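Local coordinates for putative efflux transporter (Bacteroides eggerthii, PDB 4L8J), which probably serves as the periplasmic membrane-fusion (adaptor) subunit of an HlyD-family efflux system, linking an inner-membrane pump to an outer-membrane channel, at residues S19-D24 with L176-A181; A262-S267 with N271-I276. One frame throughout, in Å; residues are numbered along the deposited sequence.

Interaction 1 (S19-D24 with L176-A181); sequences SVILKD and LYLLRA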
ATOM      1  N   SER A  19       7.475  -6.751  -9.407  1.00 27.98           N
ATOM      2  CA  SER A  19       6.439  -6.635 -10.431  1.00 27.85           C
ATOM      3  C   SER A  19       6.474  -7.696 -11.541  1.00 32.06           C
ATOM      4  O   SER A  19       5.708  -7.567 -12.506  1.00 33.17           O
ATOM      5  CB  SER A  19       6.517  -5.247 -11.075  1.00 27.30           C
ATOM      6  OG  SER A  19       7.749  -5.103 -11.759  1.00 32.91           O
ATOM      7  N   VAL A  20       7.373  -8.676 -11.453  1.00 27.48           N
ATOM      8  CA  VAL A  20       7.458  -9.741 -12.454  1.00 27.96           C
ATOM      9  C   VAL A  20       6.512 -10.860 -12.008  1.00 32.58           C
ATOM     10  O   VAL A  20       6.687 -11.431 -10.938  1.00 32.55           O
ATOM     11  CB  VAL A  20       8.922 -10.236 -12.688  1.00 31.76           C
ATOM     12  CG1 VAL A  20       8.964 -11.481 -13.587  1.00 31.96           C
ATOM     13  CG2 VAL A  20       9.774  -9.127 -13.296  1.00 31.66           C
ATOM     14  N   ILE A  21       5.485 -11.139 -12.811  1.00 29.88           N
ATOM     15  CA  ILE A  21       4.527 -12.203 -12.545  1.00 28.07           C
ATOM     16  C   ILE A  21       4.974 -13.464 -13.269  1.00 31.10           C
ATOM     17  O   ILE A  21       5.291 -13.416 -14.450  1.00 30.02           O
ATOM     18  CB  ILE A  21       3.082 -11.800 -12.940  1.00 31.29           C
ATOM     19  CG1 ILE A  21       2.653 -10.429 -12.350  1.00 30.35           C
ATOM     20  CG2 ILE A  21       2.057 -12.950 -12.635  1.00 31.99           C
ATOM     21  CD1 ILE A  21       2.645 -10.314 -10.806  1.00 35.65           C
ATOM     22  N   LEU A  22       5.005 -14.589 -12.555  1.00 28.93           N
ATOM     23  CA  LEU A  22       5.392 -15.879 -13.119  1.00 29.77           C
ATOM     24  C   LEU A  22       4.213 -16.835 -13.070  1.00 33.58           C
ATOM     25  O   LEU A  22       3.520 -16.884 -12.054  1.00 34.22           O
ATOM     26  CB  LEU A  22       6.567 -16.477 -12.330  1.00 30.65           C
ATOM     27  CG  LEU A  22       7.821 -15.617 -12.137  1.00 35.79           C
ATOM     28  CD1 LEU A  22       8.779 -16.315 -11.170  1.00 38.07           C
ATOM     29  CD2 LEU A  22       8.541 -15.382 -13.450  1.00 33.06           C
ATOM     30  N   LYS A  23       3.953 -17.559 -14.177  1.00 27.89           N
ATOM     31  CA  LYS A  23       2.904 -18.569 -14.252  1.00 27.58           C
ATOM     32  C   LYS A  23       3.424 -19.765 -14.965  1.00 32.39           C
ATOM     33  O   LYS A  23       4.137 -19.621 -15.961  1.00 33.27           O
ATOM     34  CB  LYS A  23       1.620 -18.053 -14.964  1.00 30.37           C
ATOM     35  CG  LYS A  23       0.937 -16.866 -14.289  1.00 33.49           C
ATOM     36  CD  LYS A  23       0.193 -17.259 -12.993  1.00 34.99           C
ATOM     37  CE  LYS A  23      -0.342 -16.020 -12.310  1.00 39.86           C
ATOM     38  NZ  LYS A  23      -0.935 -16.326 -10.992  1.00 45.41           N
ATOM     39  N   ASP A  24       3.022 -20.947 -14.501  1.00 29.42           N
ATOM     40  CA  ASP A  24       3.392 -22.211 -15.108  1.00 29.33           C
ATOM     41  C   ASP A  24       2.161 -22.841 -15.730  1.00 34.19           C
ATOM     42  O   ASP A  24       1.089 -22.853 -15.124  1.00 33.66           O
ATOM     43  CB  ASP A  24       4.041 -23.145 -14.095  1.00 31.80           C
ATOM     44  CG  ASP A  24       5.408 -22.681 -13.631  1.00 40.99           C
ATOM     45  OD1 ASP A  24       6.288 -22.472 -14.488  1.00 42.83           O
ATOM     46  OD2 ASP A  24       5.595 -22.542 -12.428  1.00 45.41           O
ATOM     47  N   LEU A 176      -5.155 -13.100 -19.633  1.00 29.11           N
ATOM     48  CA  LEU A 176      -4.935 -12.406 -20.895  1.00 28.99           C
ATOM     49  C   LEU A 176      -3.954 -11.225 -20.730  1.00 32.93           C
ATOM     50  O   LEU A 176      -3.115 -11.021 -21.610  1.00 31.96           O
ATOM     51  CB  LEU A 176      -6.258 -11.908 -21.480  1.00 29.74           C
ATOM     52  CG  LEU A 176      -6.175 -11.180 -22.849  1.00 34.06           C
ATOM     53  CD1 LEU A 176      -5.504 -12.065 -23.923  1.00 32.70           C
ATOM     54  CD2 LEU A 176      -7.543 -10.692 -23.287  1.00 34.38           C
ATOM     55  N   TYR A 177      -4.047 -10.466 -19.607  1.00 30.17           N
ATOM     56  CA  TYR A 177      -3.159  -9.312 -19.340  1.00 31.17           C
ATOM     57  C   TYR A 177      -1.688  -9.747 -19.266  1.00 34.14           C
ATOM     58  O   TYR A 177      -0.804  -8.989 -19.670  1.00 34.66           O
ATOM     59  CB  TYR A 177      -3.582  -8.564 -18.066  1.00 32.58           C
ATOM     60  CG  TYR A 177      -3.293  -9.278 -16.763  1.00 34.42           C
ATOM     61  CD1 TYR A 177      -4.120 -10.301 -16.306  1.00 35.89           C
ATOM     62  CD2 TYR A 177      -2.246  -8.874 -15.944  1.00 35.61           C
ATOM     63  CE1 TYR A 177      -3.867 -10.955 -15.101  1.00 36.55           C
ATOM     64  CE2 TYR A 177      -1.997  -9.507 -14.724  1.00 37.09           C
ATOM     65  CZ  TYR A 177      -2.803 -10.558 -14.313  1.00 43.77           C
ATOM     66  OH  TYR A 177      -2.571 -11.198 -13.112  1.00 45.87           O
ATOM     67  N   LEU A 178      -1.429 -10.988 -18.807  1.00 28.91           N
ATOM     68  CA  LEU A 178      -0.062 -11.492 -18.737  1.00 28.97           C
ATOM     69  C   LEU A 178       0.455 -11.797 -20.131  1.00 32.69           C
ATOM     70  O   LEU A 178       1.622 -11.534 -20.382  1.00 32.74           O
ATOM     71  CB  LEU A 178       0.089 -12.706 -17.789  1.00 29.03           C
ATOM     72  CG  LEU A 178      -0.288 -12.420 -16.316  1.00 34.33           C
ATOM     73  CD1 LEU A 178      -0.402 -13.704 -15.506  1.00 33.99           C
ATOM     74  CD2 LEU A 178       0.665 -11.429 -15.668  1.00 36.98           C
ATOM     75  N   LEU A 179      -0.402 -12.308 -21.044  1.00 29.33           N
ATOM     76  CA  LEU A 179       0.001 -12.570 -22.428  1.00 29.20           C
ATOM     77  C   LEU A 179       0.214 -11.270 -23.210  1.00 35.00           C
ATOM     78  O   LEU A 179       1.048 -11.232 -24.104  1.00 35.28           O
ATOM     79  CB  LEU A 179      -1.028 -13.425 -23.168  1.00 29.08           C
ATOM     80  CG  LEU A 179      -1.079 -14.910 -22.790  1.00 34.43           C
ATOM     81  CD1 LEU A 179      -2.363 -15.544 -23.312  1.00 33.98           C
ATOM     82  CD2 LEU A 179       0.130 -15.668 -23.346  1.00 35.89           C
ATOM     83  N   ARG A 180      -0.551 -10.220 -22.883  1.00 30.80           N
ATOM     84  CA  ARG A 180      -0.450  -8.926 -23.542  1.00 31.45           C
ATOM     85  C   ARG A 180       0.739  -8.083 -23.010  1.00 38.57           C
ATOM     86  O   ARG A 180       1.148  -7.150 -23.694  1.00 38.90           O
ATOM     87  CB  ARG A 180      -1.752  -8.132 -23.362  1.00 30.25           C
ATOM     88  CG  ARG A 180      -2.894  -8.618 -24.236  1.00 38.89           C
ATOM     89  CD  ARG A 180      -4.193  -7.960 -23.827  1.00 42.10           C
ATOM     90  NE  ARG A 180      -5.228  -8.126 -24.854  1.00 51.68           N
ATOM     91  CZ  ARG A 180      -6.487  -7.701 -24.741  1.00 69.07           C
ATOM     92  NH1 ARG A 180      -6.901  -7.102 -23.619  1.00 45.15           N
ATOM     93  NH2 ARG A 180      -7.347  -7.887 -25.737  1.00 55.51           N
ATOM     94  N   ALA A 181       1.266  -8.369 -21.797  1.00 35.69           N
ATOM     95  CA  ALA A 181       2.370  -7.585 -21.238  1.00 35.08           C
ATOM     96  C   ALA A 181       3.543  -7.539 -22.204  1.00 39.14           C
ATOM     97  O   ALA A 181       3.890  -8.547 -22.832  1.00 34.82           O
ATOM     98  CB  ALA A 181       2.820  -8.143 -19.897  1.00 35.66           C
TER
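L178 reaches from the helix 176-180 onto the side of strand 20-24 that bears I21 and K23, and its two methyls make the close contacts. CD2 lies on I21, 3.7 Å from CB, with the branch methyl CG2 of I21 equally near, while CD1 sits between K23 CG, at 3.6 Å, and that same CG2 of I21. The leucine sets its CG anti to its own carbonyl carbon (chi1 -61°), which directs the isobutyl fork toward the strand. CB and CG2 of I21 form the surface on which it lands. K23 behaves differently: its chain bends at chi2 (-74°) and is extended beyond it, which lays CE 3.9 Å from L178 CD1 and carries NZ to a hydrogen bond with Y175 OH, just before the helix. Both side chains of the strand meet the leucine at about a right angle. On the helix itself, L178 CG sits 3.7 Å above one face of the Y177 ring, toward its rim. L243 and I247 also touch L178, and the short helix thus packs on the closed six-stranded antiparallel barrel, consistent with the beta-barrel domain of HlyD-family adaptors. Between the two segments the contact is apolar, van der Waals packing of methyls and methylenes at a partly exposed edge, while the lysine's polar end goes to Y175.

Interaction 2 (A262-S267 with N271-I276); sequences AVFGDS and NTYVWI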
ATOM      1  N   ALA A 262      13.198 -14.426   6.557  1.00 30.19           N
ATOM      2  CA  ALA A 262      14.553 -14.498   5.995  1.00 29.85           C
ATOM      3  C   ALA A 262      15.480 -13.430   6.590  1.00 32.25           C
ATOM      4  O   ALA A 262      16.699 -13.607   6.572  1.00 28.92           O
ATOM      5  CB  ALA A 262      14.505 -14.324   4.474  1.00 29.98           C
ATOM      6  N   VAL A 263      14.906 -12.316   7.083  1.00 29.30           N
ATOM      7  CA  VAL A 263      15.673 -11.169   7.515  1.00 29.64           C
ATOM      8  C   VAL A 263      15.962 -11.200   9.031  1.00 33.69           C
ATOM      9  O   VAL A 263      15.094 -11.523   9.849  1.00 32.38           O
ATOM     10  CB  VAL A 263      14.965  -9.845   7.067  1.00 34.22           C
ATOM     11  CG1 VAL A 263      15.726  -8.601   7.525  1.00 33.99           C
ATOM     12  CG2 VAL A 263      14.770  -9.809   5.548  1.00 33.41           C
ATOM     13  N   PHE A 264      17.215 -10.858   9.384  1.00 31.32           N
ATOM     14  CA  PHE A 264      17.669 -10.811  10.769  1.00 31.78           C
ATOM     15  C   PHE A 264      18.632  -9.625  10.981  1.00 37.40           C
ATOM     16  O   PHE A 264      19.129  -9.027  10.012  1.00 35.61           O
ATOM     17  CB  PHE A 264      18.319 -12.157  11.178  1.00 32.61           C
ATOM     18  CG  PHE A 264      19.478 -12.614  10.327  1.00 33.65           C
ATOM     19  CD1 PHE A 264      19.268 -13.420   9.210  1.00 36.11           C
ATOM     20  CD2 PHE A 264      20.781 -12.262  10.654  1.00 34.79           C
ATOM     21  CE1 PHE A 264      20.345 -13.854   8.430  1.00 36.28           C
ATOM     22  CE2 PHE A 264      21.857 -12.720   9.888  1.00 36.94           C
ATOM     23  CZ  PHE A 264      21.629 -13.508   8.778  1.00 34.15           C
ATOM     24  N   GLY A 265      18.855  -9.290  12.250  1.00 36.74           N
ATOM     25  CA  GLY A 265      19.732  -8.196  12.643  1.00 37.87           C
ATOM     26  C   GLY A 265      21.101  -8.644  13.130  1.00 44.58           C
ATOM     27  O   GLY A 265      21.531  -9.773  12.894  1.00 43.21           O
ATOM     28  N   ASP A 266      21.792  -7.733  13.810  1.00 46.20           N
ATOM     29  CA  ASP A 266      23.107  -7.923  14.419  1.00 47.83           C
ATOM     30  C   ASP A 266      23.080  -7.261  15.803  1.00 51.29           C
ATOM     31  O   ASP A 266      22.566  -6.153  15.929  1.00 50.73           O
ATOM     32  CB  ASP A 266      24.208  -7.304  13.519  1.00 50.82           C
ATOM     33  CG  ASP A 266      25.634  -7.757  13.813  1.00 60.35           C
ATOM     34  OD1 ASP A 266      26.048  -7.703  14.994  1.00 61.14           O
ATOM     35  OD2 ASP A 266      26.354  -8.109  12.853  1.00 63.12           O
ATOM     36  N   SER A 267      23.640  -7.921  16.829  1.00 49.24           N
ATOM     37  CA  SER A 267      23.667  -7.349  18.186  1.00 49.84           C
ATOM     38  C   SER A 267      24.611  -6.127  18.259  1.00 53.72           C
ATOM     39  O   SER A 267      24.463  -5.307  19.166  1.00 55.79           O
ATOM     40  CB  SER A 267      24.058  -8.404  19.222  1.00 53.70           C
ATOM     41  OG  SER A 267      25.374  -8.906  19.034  1.00 64.51           O
ATOM     42  N   ASN A 271      21.903  -2.829  11.153  1.00 40.89           N
ATOM     43  CA  ASN A 271      21.794  -3.425   9.809  1.00 39.98           C
ATOM     44  C   ASN A 271      20.896  -4.653   9.733  1.00 39.32           C
ATOM     45  O   ASN A 271      20.688  -5.358  10.718  1.00 37.16           O
ATOM     46  CB  ASN A 271      23.158  -3.818   9.263  1.00 37.58           C
ATOM     47  CG  ASN A 271      24.164  -2.719   9.279  1.00 49.66           C
ATOM     48  OD1 ASN A 271      23.817  -1.540   9.228  1.00 43.84           O
ATOM     49  ND2 ASN A 271      25.438  -3.091   9.330  1.00 36.22           N
ATOM     50  N   THR A 272      20.398  -4.925   8.521  1.00 35.74           N
ATOM     51  CA  THR A 272      19.562  -6.102   8.250  1.00 32.81           C
ATOM     52  C   THR A 272      20.294  -7.016   7.294  1.00 33.07           C
ATOM     53  O   THR A 272      20.963  -6.554   6.378  1.00 31.36           O
ATOM     54  CB  THR A 272      18.182  -5.705   7.738  1.00 37.18           C
ATOM     55  OG1 THR A 272      18.323  -4.852   6.593  1.00 32.77           O
ATOM     56  CG2 THR A 272      17.333  -5.042   8.832  1.00 37.88           C
ATOM     57  N   TYR A 273      20.155  -8.321   7.519  1.00 30.51           N
ATOM     58  CA  TYR A 273      20.821  -9.362   6.747  1.00 30.09           C
ATOM     59  C   TYR A 273      19.890 -10.478   6.355  1.00 31.09           C
ATOM     60  O   TYR A 273      18.823 -10.648   6.941  1.00 29.44           O
ATOM     61  CB  TYR A 273      21.981  -9.980   7.589  1.00 30.95           C
ATOM     62  CG  TYR A 273      22.971  -8.967   8.115  1.00 33.92           C
ATOM     63  CD1 TYR A 273      24.077  -8.584   7.359  1.00 35.26           C
ATOM     64  CD2 TYR A 273      22.786  -8.362   9.357  1.00 35.38           C
ATOM     65  CE1 TYR A 273      24.969  -7.616   7.822  1.00 34.41           C
ATOM     66  CE2 TYR A 273      23.668  -7.392   9.826  1.00 36.88           C
ATOM     67  CZ  TYR A 273      24.776  -7.043   9.069  1.00 43.34           C
ATOM     68  OH  TYR A 273      25.650  -6.094   9.546  1.00 44.76           O
ATOM     69  N   VAL A 274      20.366 -11.292   5.401  1.00 28.11           N
ATOM     70  CA  VAL A 274      19.809 -12.574   4.977  1.00 28.42           C
ATOM     71  C   VAL A 274      20.968 -13.583   4.873  1.00 30.92           C
ATOM     72  O   VAL A 274      22.134 -13.181   4.759  1.00 29.55           O
ATOM     73  CB  VAL A 274      19.011 -12.543   3.629  1.00 31.32           C
ATOM     74  CG1 VAL A 274      17.763 -11.667   3.715  1.00 29.87           C
ATOM     75  CG2 VAL A 274      19.913 -12.158   2.454  1.00 31.29           C
ATOM     76  N   TRP A 275      20.626 -14.869   4.799  1.00 29.35           N
ATOM     77  CA  TRP A 275      21.586 -15.931   4.484  1.00 29.02           C
ATOM     78  C   TRP A 275      21.377 -16.279   3.031  1.00 31.10           C
ATOM     79  O   TRP A 275      20.280 -16.709   2.676  1.00 27.50           O
ATOM     80  CB  TRP A 275      21.390 -17.188   5.359  1.00 28.03           C
ATOM     81  CG  TRP A 275      21.759 -17.066   6.804  1.00 29.84           C
ATOM     82  CD1 TRP A 275      20.921 -17.187   7.878  1.00 32.77           C
ATOM     83  CD2 TRP A 275      23.077 -16.872   7.339  1.00 29.68           C
ATOM     84  NE1 TRP A 275      21.634 -17.079   9.050  1.00 32.39           N
ATOM     85  CE2 TRP A 275      22.959 -16.871   8.748  1.00 34.04           C
ATOM     86  CE3 TRP A 275      24.356 -16.737   6.761  1.00 30.58           C
ATOM     87  CZ2 TRP A 275      24.073 -16.717   9.593  1.00 32.99           C
ATOM     88  CZ3 TRP A 275      25.453 -16.586   7.594  1.00 32.35           C
ATOM     89  CH2 TRP A 275      25.302 -16.541   8.993  1.00 32.95           C
ATOM     90  N   ILE A 276      22.387 -16.063   2.193  1.00 30.60           N
ATOM     91  CA  ILE A 276      22.382 -16.451   0.790  1.00 29.67           C
ATOM     92  C   ILE A 276      22.875 -17.909   0.706  1.00 36.07           C
ATOM     93  O   ILE A 276      23.915 -18.235   1.277  1.00 35.16           O
ATOM     94  CB  ILE A 276      23.255 -15.478  -0.082  1.00 32.80           C
ATOM     95  CG1 ILE A 276      22.558 -14.106  -0.279  1.00 32.52           C
ATOM     96  CG2 ILE A 276      23.630 -16.106  -1.496  1.00 32.86           C
ATOM     97  CD1 ILE A 276      21.342 -14.148  -1.196  1.00 33.57           C
TER
HETATM   98  O   HOH W   1      18.010 -15.605   5.584  1.00 27.22           O
HETATM   99  O   HOH W   2      20.680  -5.260  13.621  1.00 35.24           O
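The phenyl of F264 is the bump here: Y273 CB covers one face, a CH-pi contact 3.9 Å from the ring centroid, and the indole of W275 lies obliquely on the other side. F264 CZ rests 3.5 Å above the indole plane, toward the rim, the phenyl and five-membered ring inclined at 35°. The phenyl gets there because its CG stands between the backbone N and the carbonyl carbon (chi1 57°). Beneath it, F264 and Y273 form the hydrogen-bonded pair of a hairpin-like antiparallel arrangement, F264 N to Y273 O 2.9 Å and Y273 N to F264 O 2.8 Å, although strand 264-266 is only weakly bonded. D266 CB packs on Y273 CE2, and the V263 methyls fit beside T272 CB (CG1) and V274 CG1 (CG2). Water 1 bridges A262 O and W275 N where the segments part, just before strand 264-266. Replacing W275 by an alanine is likely to leave the F264 ring without the indole against CZ and V315 O of the second subunit without its NE1 donor. Strand 271-278 pairs on with strand 281-289, whose R284 forms a salt bridge with D266 and a cation-pi contact with Y273, and V274 and W275 pack against V310 and V311 of the second subunit.

The contacts join different parts of an elongated chain, their centres about 31 Å apart and their nearest atoms about 16 Å. Interaction 1 brings together elements more than 150 residues apart, a helix packed on the closed barrel and one of its strands, through an apolar patch of 133 Å² in which L178 is buried but I21 and K23 are partly exposed. Interaction 2 is local, yet it covers 461 Å², buries four of ten touching residues (A262, Y273, V274, W275) and combines backbone hydrogen bonds, aromatic packing and water bridges. The two share no element. The second subunit touches only interaction 2, where the tryptophan serves both its own chain and the dimer.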